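Local coordinates for 2-polyprenyl-6-methoxyphenol hydroxylase-like FAD-dependent oxidoreductase (Streptomyces sp. NRRL 11266, PDB 6UI5), which binds flavin-adenine dinucleotide in a Rossmann-type domain, as an FAD-dependent oxidoreductase, at residues A[165-170]-A[269-274]. Numbering follows the deposited sequence.
Sequences AGIDYV and RNAEQY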
ATOM      1  N   ALA A 165     -13.533  30.598 -13.528  1.00 65.12           N
ATOM      2  CA  ALA A 165     -13.006  29.930 -14.715  1.00 58.66           C
ATOM      3  C   ALA A 165     -13.678  28.589 -14.966  1.00 65.51           C
ATOM      4  O   ALA A 165     -13.388  27.945 -15.982  1.00 63.83           O
ATOM      5  CB  ALA A 165     -11.486  29.717 -14.594  1.00 50.13           C
ATOM      6  N   GLY A 166     -14.536  28.138 -14.059  1.00 63.69           N
ATOM      7  CA  GLY A 166     -15.267  26.902 -14.283  1.00 70.23           C
ATOM      8  C   GLY A 166     -14.444  25.632 -14.367  1.00 73.18           C
ATOM      9  O   GLY A 166     -14.756  24.753 -15.185  1.00 76.30           O
ATOM     10  N   ILE A 167     -13.405  25.496 -13.542  1.00 72.16           N
ATOM     11  CA  ILE A 167     -12.650  24.247 -13.473  1.00 76.46           C
ATOM     12  C   ILE A 167     -13.152  23.424 -12.293  1.00 70.82           C
ATOM     13  O   ILE A 167     -13.268  23.921 -11.169  1.00 78.66           O
ATOM     14  CB  ILE A 167     -11.124  24.483 -13.394  1.00 76.98           C
ATOM     15  CG1 ILE A 167     -10.716  25.026 -12.067  1.00 78.94           C
ATOM     16  CG2 ILE A 167     -10.621  25.502 -14.412  1.00 71.08           C
ATOM     17  CD1 ILE A 167      -9.346  25.466 -12.049  1.00 86.71           C
ATOM     18  N   ASP A 168     -13.467  22.168 -12.556  1.00 76.14           N
ATOM     19  CA  ASP A 168     -14.047  21.312 -11.533  1.00 82.92           C
ATOM     20  C   ASP A 168     -12.983  20.920 -10.506  1.00 76.19           C
ATOM     21  O   ASP A 168     -11.812  20.721 -10.847  1.00 81.31           O
ATOM     22  CB  ASP A 168     -14.679  20.088 -12.206  1.00 95.34           C
ATOM     23  CG  ASP A 168     -15.810  20.464 -13.184  1.00112.87           C
ATOM     24  OD1 ASP A 168     -15.510  20.845 -14.339  1.00118.85           O
ATOM     25  OD2 ASP A 168     -16.999  20.362 -12.804  1.00122.21           O
ATOM     26  N   TYR A 169     -13.397  20.828  -9.233  1.00 67.00           N
ATOM     27  CA  TYR A 169     -12.516  20.608  -8.073  1.00 63.30           C
ATOM     28  C   TYR A 169     -12.758  19.194  -7.554  1.00 69.55           C
ATOM     29  O   TYR A 169     -13.692  18.950  -6.782  1.00 72.78           O
ATOM     30  CB  TYR A 169     -12.801  21.655  -6.998  1.00 59.40           C
ATOM     31  CG  TYR A 169     -11.711  21.966  -5.975  1.00 58.49           C
ATOM     32  CD1 TYR A 169     -10.341  21.753  -6.252  1.00 65.24           C
ATOM     33  CD2 TYR A 169     -12.059  22.553  -4.759  1.00 48.20           C
ATOM     34  CE1 TYR A 169      -9.351  22.100  -5.305  1.00 72.16           C
ATOM     35  CE2 TYR A 169     -11.107  22.912  -3.807  1.00 48.56           C
ATOM     36  CZ  TYR A 169      -9.777  22.687  -4.069  1.00 70.53           C
ATOM     37  OH  TYR A 169      -8.935  23.080  -3.080  1.00 68.23           O
ATOM     38  N   VAL A 170     -11.903  18.270  -7.972  1.00 65.92           N
ATOM     39  CA  VAL A 170     -12.191  16.842  -7.903  1.00 63.49           C
ATOM     40  C   VAL A 170     -11.694  16.266  -6.584  1.00 64.44           C
ATOM     41  O   VAL A 170     -10.538  16.489  -6.201  1.00 67.48           O
ATOM     42  CB  VAL A 170     -11.524  16.121  -9.084  1.00 64.14           C
ATOM     43  CG1 VAL A 170     -11.686  14.606  -8.929  1.00 65.33           C
ATOM     44  CG2 VAL A 170     -12.090  16.648 -10.408  1.00 60.94           C
ATOM     45  N   ARG A 269      -9.169  17.770  -2.359  1.00 56.88           N
ATOM     46  CA  ARG A 269      -9.535  18.097  -3.732  1.00 56.75           C
ATOM     47  C   ARG A 269      -8.299  18.335  -4.580  1.00 54.58           C
ATOM     48  O   ARG A 269      -7.254  18.788  -4.090  1.00 51.93           O
ATOM     49  CB  ARG A 269     -10.460  19.335  -3.840  1.00 64.08           C
ATOM     50  CG  ARG A 269     -11.760  19.229  -2.992  1.00 66.60           C
ATOM     51  CD  ARG A 269     -12.954  18.513  -3.709  1.00 64.28           C
ATOM     52  NE  ARG A 269     -14.110  18.553  -2.812  1.00 67.76           N
ATOM     53  CZ  ARG A 269     -14.368  17.679  -1.840  1.00 64.83           C
ATOM     54  NH1 ARG A 269     -13.585  16.581  -1.683  1.00 48.53           N
ATOM     55  NH2 ARG A 269     -15.468  17.876  -1.063  1.00 61.65           N
ATOM     56  N   ASN A 270      -8.437  18.013  -5.867  1.00 47.56           N
ATOM     57  CA  ASN A 270      -7.427  18.335  -6.858  1.00 49.55           C
ATOM     58  C   ASN A 270      -8.147  18.924  -8.065  1.00 48.44           C
ATOM     59  O   ASN A 270      -9.006  18.266  -8.655  1.00 63.13           O
ATOM     60  CB  ASN A 270      -6.615  17.086  -7.215  1.00 48.58           C
ATOM     61  CG  ASN A 270      -5.285  17.410  -7.870  1.00 55.92           C
ATOM     62  OD1 ASN A 270      -4.718  18.478  -7.626  1.00 54.43           O
ATOM     63  ND2 ASN A 270      -4.763  16.470  -8.701  1.00 46.99           N
ATOM     64  N   ALA A 271      -7.839  20.180  -8.394  1.00 43.75           N
ATOM     65  CA  ALA A 271      -8.386  20.791  -9.599  1.00 51.30           C
ATOM     66  C   ALA A 271      -8.102  19.914 -10.820  1.00 58.48           C
ATOM     67  O   ALA A 271      -7.023  19.329 -10.950  1.00 54.72           O
ATOM     68  CB  ALA A 271      -7.787  22.187  -9.794  1.00 49.13           C
ATOM     69  N   GLU A 272      -9.092  19.812 -11.711  1.00 67.11           N
ATOM     70  CA  GLU A 272      -8.941  18.987 -12.909  1.00 69.84           C
ATOM     71  C   GLU A 272      -7.961  19.595 -13.911  1.00 61.54           C
ATOM     72  O   GLU A 272      -7.248  18.864 -14.601  1.00 64.25           O
ATOM     73  CB  GLU A 272     -10.301  18.785 -13.564  1.00 82.18           C
ATOM     74  CG  GLU A 272     -10.259  17.877 -14.759  1.00 96.48           C
ATOM     75  CD  GLU A 272     -11.525  17.934 -15.584  1.00106.10           C
ATOM     76  OE1 GLU A 272     -12.612  18.178 -15.005  1.00109.43           O
ATOM     77  OE2 GLU A 272     -11.422  17.730 -16.815  1.00108.60           O
ATOM     78  N   GLN A 273      -7.908  20.917 -13.994  1.00 55.10           N
ATOM     79  CA  GLN A 273      -7.058  21.638 -14.935  1.00 58.20           C
ATOM     80  C   GLN A 273      -6.412  22.776 -14.155  1.00 62.67           C
ATOM     81  O   GLN A 273      -7.121  23.694 -13.732  1.00 71.81           O
ATOM     82  CB  GLN A 273      -7.876  22.184 -16.119  1.00 52.10           C
ATOM     83  CG  GLN A 273      -8.504  21.118 -16.977  1.00 65.81           C
ATOM     84  CD  GLN A 273      -7.452  20.199 -17.600  1.00 82.41           C
ATOM     85  OE1 GLN A 273      -6.340  20.634 -17.917  1.00 82.12           O
ATOM     86  NE2 GLN A 273      -7.796  18.921 -17.762  1.00 87.50           N
ATOM     87  N   TYR A 274      -5.087  22.736 -13.945  1.00 52.20           N
ATOM     88  CA  TYR A 274      -4.482  23.879 -13.267  1.00 50.02           C
ATOM     89  C   TYR A 274      -4.342  25.069 -14.194  1.00 55.30           C
ATOM     90  O   TYR A 274      -3.809  26.103 -13.766  1.00 48.71           O
ATOM     91  CB  TYR A 274      -3.098  23.578 -12.682  1.00 46.11           C
ATOM     92  CG  TYR A 274      -3.001  22.549 -11.574  1.00 46.69           C
ATOM     93  CD1 TYR A 274      -4.052  21.703 -11.278  1.00 45.35           C
ATOM     94  CD2 TYR A 274      -1.836  22.429 -10.822  1.00 44.41           C
ATOM     95  CE1 TYR A 274      -3.949  20.753 -10.277  1.00 45.92           C
ATOM     96  CE2 TYR A 274      -1.722  21.471  -9.811  1.00 43.71           C
ATOM     97  CZ  TYR A 274      -2.782  20.630  -9.556  1.00 47.12           C
ATOM     98  OH  TYR A 274      -2.690  19.658  -8.574  1.00 48.68           O
TER
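Three backbone hydrogen bonds join residues 168-170 to 270-272 as a short antiparallel ladder. Val170 and Asn270 form its hydrogen-bonded pair. Asn270 N gives a bond to Val170 O (2.6 Å, 162° at the hydrogen), in the carbonyl plane. Val170 N returns one to Asn270 O at 3.0 Å, but from above the carbonyl plane. Past the non-hydrogen-bonded pair Tyr169-Ala271, Glu272 N meets Asp168 O nearly along its C=O axis.

Tyr169 carries the main side-chain contact. Its CG is anti to the backbone N (chi1 -157°), and one ring face lies against Arg269 CB in a CH-pi contact. Ala271 N sits at the ring edge. The Arg269 chain bends at chi2 (-87°), bringing CD beside Tyr169 O. The exposed Asp168 and Glu272 side chains lie side by side, so their like charges (OD1 to OE1, 4.0 Å) may slightly raise the pKa values.

Tyr274 OH bonds to a lone pair of Asn270 OD1 (2.5 Å). A Schellman motif at Gly166 ends helix 160-164, and Arg162 makes a cation-pi contact with Tyr169, about 9 Å from the FAD. Val170 touches Arg356 of the second subunit. Strand 169-170 thus extends the antiparallel sheet of the FAD-binding domain along strand 257-271, between strand 287-288 and helix 325-346.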